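Local coordinates for UDP-D-quinovosamine 4-dehydrogenase (Vibrio fischeri, PDB 3NKL), which probably acts as a membrane-anchored oxidoreductase and lyase on nucleotide sugars, represented here by its Rossmann-like CoA-binding-type domain, at residues Leu57-Leu71 and Ile84-Ile98. Sequence-based numbering, arbitrary orientation.
Sequences LERLIKKHCISTVLL and IIESLAKLHVEVLTI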
loop_
_atom_site.group_PDB
_atom_site.type_symbol
_atom_site.label_atom_id
_atom_site.label_comp_id
_atom_site.label_asym_id
_atom_site.label_seq_id
_atom_site.Cartn_x
_atom_site.Cartn_y
_atom_site.Cartn_z
ATOM N N LEU B 57 -4.031 -19.178 0.352
ATOM C CA LEU B 57 -5.349 -18.914 -0.238
ATOM C C LEU B 57 -6.262 -20.145 -0.236
ATOM O O LEU B 57 -7.400 -20.101 0.240
ATOM C CB LEU B 57 -5.200 -18.409 -1.677
ATOM C CG LEU B 57 -5.044 -16.898 -1.858
ATOM C CD1 LEU B 57 -4.630 -16.628 -3.289
ATOM C CD2 LEU B 57 -6.342 -16.169 -1.525
ATOM N N GLU B 58 -5.772 -21.238 -0.794
ATOM C CA GLU B 58 -6.599 -22.438 -0.903
ATOM C C GLU B 58 -7.091 -22.923 0.442
ATOM O O GLU B 58 -8.278 -23.201 0.612
ATOM C CB GLU B 58 -5.845 -23.545 -1.631
ATOM C CG GLU B 58 -5.808 -23.319 -3.126
ATOM C CD GLU B 58 -4.520 -23.787 -3.768
ATOM O OE1 GLU B 58 -3.818 -22.949 -4.378
ATOM O OE2 GLU B 58 -4.211 -24.994 -3.663
ATOM N N ARG B 59 -6.188 -23.010 1.410
ATOM C CA ARG B 59 -6.568 -23.565 2.695
ATOM C C ARG B 59 -7.522 -22.664 3.477
ATOM O O ARG B 59 -8.356 -23.156 4.220
ATOM C CB ARG B 59 -5.337 -23.946 3.528
ATOM C CG ARG B 59 -4.527 -22.791 4.078
ATOM C CD ARG B 59 -3.193 -23.299 4.678
ATOM N NE ARG B 59 -2.209 -23.596 3.634
ATOM C CZ ARG B 59 -0.938 -23.925 3.858
ATOM N NH1 ARG B 59 -0.475 -24.012 5.101
ATOM N NH2 ARG B 59 -0.126 -24.167 2.834
ATOM N N LEU B 60 -7.403 -21.351 3.315
ATOM C CA LEU B 60 -8.291 -20.415 4.011
ATOM C C LEU B 60 -9.670 -20.411 3.371
ATOM O O LEU B 60 -10.690 -20.373 4.060
ATOM C CB LEU B 60 -7.702 -18.992 3.981
ATOM C CG LEU B 60 -6.464 -18.753 4.858
ATOM C CD1 LEU B 60 -5.811 -17.404 4.507
ATOM C CD2 LEU B 60 -6.826 -18.814 6.342
ATOM N N ILE B 61 -9.703 -20.447 2.044
ATOM C CA ILE B 61 -10.980 -20.459 1.334
ATOM C C ILE B 61 -11.771 -21.704 1.741
ATOM O O ILE B 61 -12.946 -21.622 2.066
ATOM C CB ILE B 61 -10.761 -20.431 -0.190
ATOM C CG1 ILE B 61 -10.403 -19.007 -0.638
ATOM C CG2 ILE B 61 -11.998 -20.957 -0.924
ATOM C CD1 ILE B 61 -9.953 -18.938 -2.101
ATOM N N LYS B 62 -11.093 -22.844 1.760
ATOM C CA LYS B 62 -11.703 -24.117 2.147
ATOM C C LYS B 62 -12.090 -24.139 3.628
ATOM O O LYS B 62 -13.178 -24.576 3.981
ATOM C CB LYS B 62 -10.752 -25.280 1.811
ATOM C CG LYS B 62 -11.174 -26.649 2.339
ATOM C CD LYS B 62 -10.123 -27.708 1.997
ATOM C CE LYS B 62 -10.434 -29.062 2.631
ATOM N NZ LYS B 62 -9.268 -29.995 2.564
ATOM N N LYS B 63 -11.212 -23.641 4.492
ATOM C CA LYS B 63 -11.456 -23.688 5.935
ATOM C C LYS B 63 -12.658 -22.842 6.345
ATOM O O LYS B 63 -13.432 -23.228 7.227
ATOM C CB LYS B 63 -10.215 -23.231 6.714
ATOM C CG LYS B 63 -10.433 -23.088 8.219
ATOM C CD LYS B 63 -9.134 -22.722 8.938
ATOM C CE LYS B 63 -9.276 -22.820 10.454
ATOM N NZ LYS B 63 -7.980 -22.573 11.160
ATOM N N HIS B 64 -12.820 -21.697 5.691
ATOM C CA HIS B 64 -13.860 -20.745 6.062
ATOM C C HIS B 64 -15.012 -20.677 5.062
ATOM O O HIS B 64 -15.858 -19.790 5.159
ATOM C CB HIS B 64 -13.240 -19.350 6.201
ATOM C CG HIS B 64 -12.215 -19.257 7.285
ATOM N ND1 HIS B 64 -12.549 -19.169 8.620
ATOM C CD2 HIS B 64 -10.861 -19.245 7.234
ATOM C CE1 HIS B 64 -11.446 -19.109 9.347
ATOM N NE2 HIS B 64 -10.409 -19.144 8.529
ATOM N N CYS B 65 -15.034 -21.600 4.101
ATOM C CA CYS B 65 -16.052 -21.599 3.051
ATOM C C CYS B 65 -16.223 -20.214 2.431
ATOM O O CYS B 65 -17.330 -19.680 2.377
ATOM C CB CYS B 65 -17.390 -22.096 3.603
ATOM S SG CYS B 65 -17.290 -23.782 4.263
ATOM N N ILE B 66 -15.109 -19.639 1.980
ATOM C CA ILE B 66 -15.103 -18.297 1.400
ATOM C C ILE B 66 -15.410 -18.362 -0.099
ATOM O O ILE B 66 -14.791 -19.122 -0.825
ATOM C CB ILE B 66 -13.742 -17.604 1.658
ATOM C CG1 ILE B 66 -13.679 -17.134 3.121
ATOM C CG2 ILE B 66 -13.557 -16.404 0.704
ATOM C CD1 ILE B 66 -12.310 -17.079 3.690
ATOM N N SER B 67 -16.371 -17.580 -0.576
ATOM C CA SER B 67 -16.640 -17.601 -2.006
ATOM C C SER B 67 -16.461 -16.234 -2.648
ATOM O O SER B 67 -16.818 -16.053 -3.793
ATOM C CB SER B 67 -18.048 -18.136 -2.295
ATOM O OG SER B 67 -19.018 -17.335 -1.668
ATOM N N THR B 68 -15.919 -15.287 -1.893
ATOM C CA THR B 68 -15.698 -13.918 -2.383
ATOM C C THR B 68 -14.398 -13.383 -1.805
ATOM O O THR B 68 -14.167 -13.493 -0.600
ATOM C CB THR B 68 -16.855 -12.983 -1.965
ATOM O OG1 THR B 68 -18.062 -13.416 -2.591
ATOM C CG2 THR B 68 -16.586 -11.554 -2.379
ATOM N N VAL B 69 -13.548 -12.813 -2.665
ATOM C CA VAL B 69 -12.310 -12.198 -2.219
ATOM C C VAL B 69 -12.305 -10.753 -2.697
ATOM O O VAL B 69 -12.665 -10.470 -3.840
ATOM C CB VAL B 69 -11.070 -12.989 -2.719
ATOM C CG1 VAL B 69 -9.770 -12.200 -2.467
ATOM C CG2 VAL B 69 -11.028 -14.382 -2.043
ATOM N N LEU B 70 -11.950 -9.836 -1.803
ATOM C CA LEU B 70 -11.955 -8.409 -2.110
ATOM C C LEU B 70 -10.530 -7.900 -2.305
ATOM O O LEU B 70 -9.669 -8.109 -1.454
ATOM C CB LEU B 70 -12.611 -7.638 -0.963
ATOM C CG LEU B 70 -13.982 -8.137 -0.487
ATOM C CD1 LEU B 70 -14.499 -7.172 0.582
ATOM C CD2 LEU B 70 -14.948 -8.235 -1.640
ATOM N N LEU B 71 -10.286 -7.204 -3.405
ATOM C CA LEU B 71 -8.942 -6.690 -3.686
ATOM C C LEU B 71 -8.794 -5.273 -3.161
ATOM O O LEU B 71 -9.581 -4.396 -3.509
ATOM C CB LEU B 71 -8.663 -6.682 -5.182
ATOM C CG LEU B 71 -8.752 -8.039 -5.885
ATOM C CD1 LEU B 71 -8.377 -7.874 -7.339
ATOM C CD2 LEU B 71 -7.834 -9.053 -5.227
ATOM N N ILE B 84 -2.754 -11.430 -9.800
ATOM C CA ILE B 84 -3.559 -11.692 -8.612
ATOM C C ILE B 84 -4.979 -12.162 -8.976
ATOM O O ILE B 84 -5.480 -13.161 -8.443
ATOM C CB ILE B 84 -3.611 -10.440 -7.720
ATOM C CG1 ILE B 84 -2.222 -10.193 -7.083
ATOM C CG2 ILE B 84 -4.729 -10.574 -6.658
ATOM C CD1 ILE B 84 -2.143 -8.878 -6.320
ATOM N N ILE B 85 -5.611 -11.459 -9.902
ATOM C CA ILE B 85 -7.006 -11.758 -10.241
ATOM C C ILE B 85 -7.105 -13.147 -10.839
ATOM O O ILE B 85 -7.996 -13.921 -10.488
ATOM C CB ILE B 85 -7.593 -10.740 -11.243
ATOM C CG1 ILE B 85 -7.841 -9.385 -10.557
ATOM C CG2 ILE B 85 -8.910 -11.263 -11.831
ATOM C CD1 ILE B 85 -7.966 -8.194 -11.549
ATOM N N GLU B 86 -6.190 -13.483 -11.734
ATOM C CA GLU B 86 -6.239 -14.805 -12.353
ATOM C C GLU B 86 -5.977 -15.923 -11.346
ATOM O O GLU B 86 -6.590 -16.993 -11.424
ATOM C CB GLU B 86 -5.280 -14.881 -13.552
ATOM C CG GLU B 86 -5.698 -13.912 -14.667
ATOM C CD GLU B 86 -4.877 -14.049 -15.946
ATOM O OE1 GLU B 86 -4.657 -15.188 -16.421
ATOM O OE2 GLU B 86 -4.466 -13.004 -16.487
ATOM N N SER B 87 -5.084 -15.672 -10.394
ATOM C CA SER B 87 -4.814 -16.634 -9.327
ATOM C C SER B 87 -6.082 -16.923 -8.520
ATOM O O SER B 87 -6.332 -18.057 -8.120
ATOM C CB SER B 87 -3.667 -16.149 -8.418
ATOM O OG SER B 87 -4.103 -15.234 -7.407
ATOM N N LEU B 88 -6.902 -15.901 -8.306
ATOM C CA LEU B 88 -8.162 -16.083 -7.579
ATOM C C LEU B 88 -9.258 -16.730 -8.429
ATOM O O LEU B 88 -10.054 -17.549 -7.941
ATOM C CB LEU B 88 -8.656 -14.729 -7.032
ATOM C CG LEU B 88 -7.665 -14.082 -6.055
ATOM C CD1 LEU B 88 -8.032 -12.621 -5.822
ATOM C CD2 LEU B 88 -7.703 -14.855 -4.714
ATOM N N ALA B 89 -9.321 -16.347 -9.696
ATOM C CA ALA B 89 -10.321 -16.927 -10.587
ATOM C C ALA B 89 -10.276 -18.429 -10.554
ATOM O O ALA B 89 -11.323 -19.089 -10.569
ATOM C CB ALA B 89 -10.118 -16.444 -12.009
ATOM N N LYS B 90 -9.062 -18.980 -10.587
ATOM C CA LYS B 90 -8.883 -20.410 -10.670
ATOM C C LYS B 90 -9.184 -21.118 -9.350
ATOM O O LYS B 90 -9.081 -22.339 -9.266
ATOM C CB LYS B 90 -7.461 -20.751 -11.134
ATOM C CG LYS B 90 -7.138 -20.186 -12.510
ATOM C CD LYS B 90 -5.625 -20.264 -12.822
ATOM C CE LYS B 90 -5.316 -19.735 -14.215
ATOM N NZ LYS B 90 -3.844 -19.521 -14.395
ATOM N N LEU B 91 -9.547 -20.354 -8.322
ATOM C CA LEU B 91 -9.957 -20.955 -7.057
ATOM C C LEU B 91 -11.477 -20.866 -6.885
ATOM O O LEU B 91 -11.993 -21.111 -5.796
ATOM C CB LEU B 91 -9.270 -20.268 -5.872
ATOM C CG LEU B 91 -7.740 -20.396 -5.864
ATOM C CD1 LEU B 91 -7.158 -19.605 -4.708
ATOM C CD2 LEU B 91 -7.394 -21.871 -5.740
ATOM N N HIS B 92 -12.166 -20.480 -7.950
ATOM C CA HIS B 92 -13.630 -20.436 -7.968
ATOM C C HIS B 92 -14.167 -19.549 -6.855
ATOM O O HIS B 92 -15.043 -19.954 -6.100
ATOM C CB HIS B 92 -14.235 -21.851 -7.868
ATOM C CG HIS B 92 -14.163 -22.636 -9.147
ATOM N ND1 HIS B 92 -14.513 -23.968 -9.226
ATOM C CD2 HIS B 92 -13.780 -22.271 -10.398
ATOM C CE1 HIS B 92 -14.351 -24.391 -10.470
ATOM N NE2 HIS B 92 -13.920 -23.376 -11.200
ATOM N N VAL B 93 -13.630 -18.336 -6.750
ATOM C CA VAL B 93 -14.249 -17.310 -5.933
ATOM C C VAL B 93 -14.636 -16.172 -6.860
ATOM O O VAL B 93 -14.142 -16.079 -7.966
ATOM C CB VAL B 93 -13.299 -16.802 -4.853
ATOM C CG1 VAL B 93 -12.953 -17.970 -3.907
ATOM C CG2 VAL B 93 -11.996 -16.207 -5.469
ATOM N N GLU B 94 -15.565 -15.352 -6.407
ATOM C CA GLU B 94 -15.926 -14.124 -7.071
ATOM C C GLU B 94 -14.890 -13.097 -6.619
ATOM O O GLU B 94 -14.388 -13.163 -5.477
ATOM C CB GLU B 94 -17.301 -13.716 -6.552
ATOM C CG GLU B 94 -17.763 -12.390 -7.020
ATOM C CD GLU B 94 -19.193 -12.114 -6.597
ATOM O OE1 GLU B 94 -19.943 -11.569 -7.429
ATOM O OE2 GLU B 94 -19.557 -12.451 -5.445
ATOM N N VAL B 95 -14.537 -12.163 -7.493
ATOM C CA VAL B 95 -13.479 -11.200 -7.139
ATOM C C VAL B 95 -14.011 -9.780 -7.307
ATOM O O VAL B 95 -14.496 -9.427 -8.395
ATOM C CB VAL B 95 -12.210 -11.407 -8.000
ATOM C CG1 VAL B 95 -11.148 -10.379 -7.633
ATOM C CG2 VAL B 95 -11.653 -12.821 -7.812
ATOM N N LEU B 96 -13.953 -8.986 -6.231
ATOM C CA LEU B 96 -14.413 -7.598 -6.268
ATOM C C LEU B 96 -13.229 -6.733 -5.910
ATOM O O LEU B 96 -12.308 -7.196 -5.250
ATOM C CB LEU B 96 -15.521 -7.327 -5.250
ATOM C CG LEU B 96 -16.660 -8.342 -5.166
ATOM C CD1 LEU B 96 -17.669 -7.929 -4.073
ATOM C CD2 LEU B 96 -17.328 -8.399 -6.511
ATOM N N THR B 97 -13.256 -5.476 -6.341
ATOM C CA THR B 97 -12.123 -4.580 -6.097
ATOM C C THR B 97 -12.564 -3.197 -5.634
ATOM O O THR B 97 -13.607 -2.687 -6.065
ATOM C CB THR B 97 -11.226 -4.407 -7.364
ATOM O OG1 THR B 97 -10.141 -3.502 -7.072
ATOM C CG2 THR B 97 -12.023 -3.844 -8.531
ATOM N N ILE B 98 -11.755 -2.576 -4.778
ATOM C CA ILE B 98 -11.981 -1.170 -4.438
ATOM C C ILE B 98 -11.537 -0.325 -5.643
ATOM O O ILE B 98 -10.925 -0.860 -6.574
ATOM C CB ILE B 98 -11.196 -0.776 -3.171
ATOM C CG1 ILE B 98 -9.688 -0.707 -3.446
ATOM C CG2 ILE B 98 -11.501 -1.764 -2.008
ATOM C CD1 ILE B 98 -8.904 -0.138 -2.223
#
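Leu71 carries the tightly packed part of the contact, with its two methyl branches spread over helix 84-89. Leu71 CD1 rests on Ile85 CG1 at 3.6 Å. Leu71 CD2 reaches Leu88 CD1, also at 3.6 Å, and touches Ile84 CG2. With CG of Leu71 anti to its carbonyl carbon (chi1 -59°), both methyls reach the helix, and CD1 also meets Val95 CG1 of the next strand. Leu88 fills the next place: its CD1 also meets Val69 CG1, while its CD2 packs against Leu57 CD2 at 3.7 Å, the two leucines crossing at about a right angle. Beneath this layer, strands 68-71 and 94-97 run parallel and are joined by five nearly straight backbone bonds, from Glu94 N to Ser67 O through to Ile98 N to Leu71 O. The shortest is Leu71 N to Leu96 O, 2.7 Å.

The solvent side is thinner. There exposed Glu58 meets partly exposed Leu91 through one close approach, Glu58 CG to Leu91 CD2 at 3.4 Å. On the sheet face of Leu70 and Leu96, Thr68 and the partly exposed Glu94 lie side by side, with a weak, unsettled approach of Thr68 OG1 to Glu94 OE2 at 3.4 Å.

Strand 68-71, helix 78-89 and strand 94-97 form a beta-alpha-beta unit of the Rossmann-like fold. On that same face, Leu70 packs on Leu19 and Leu23 of helix 14-25; strand 5-10 flanks strand 68-71, and strand 115-116 flanks strand 94-97.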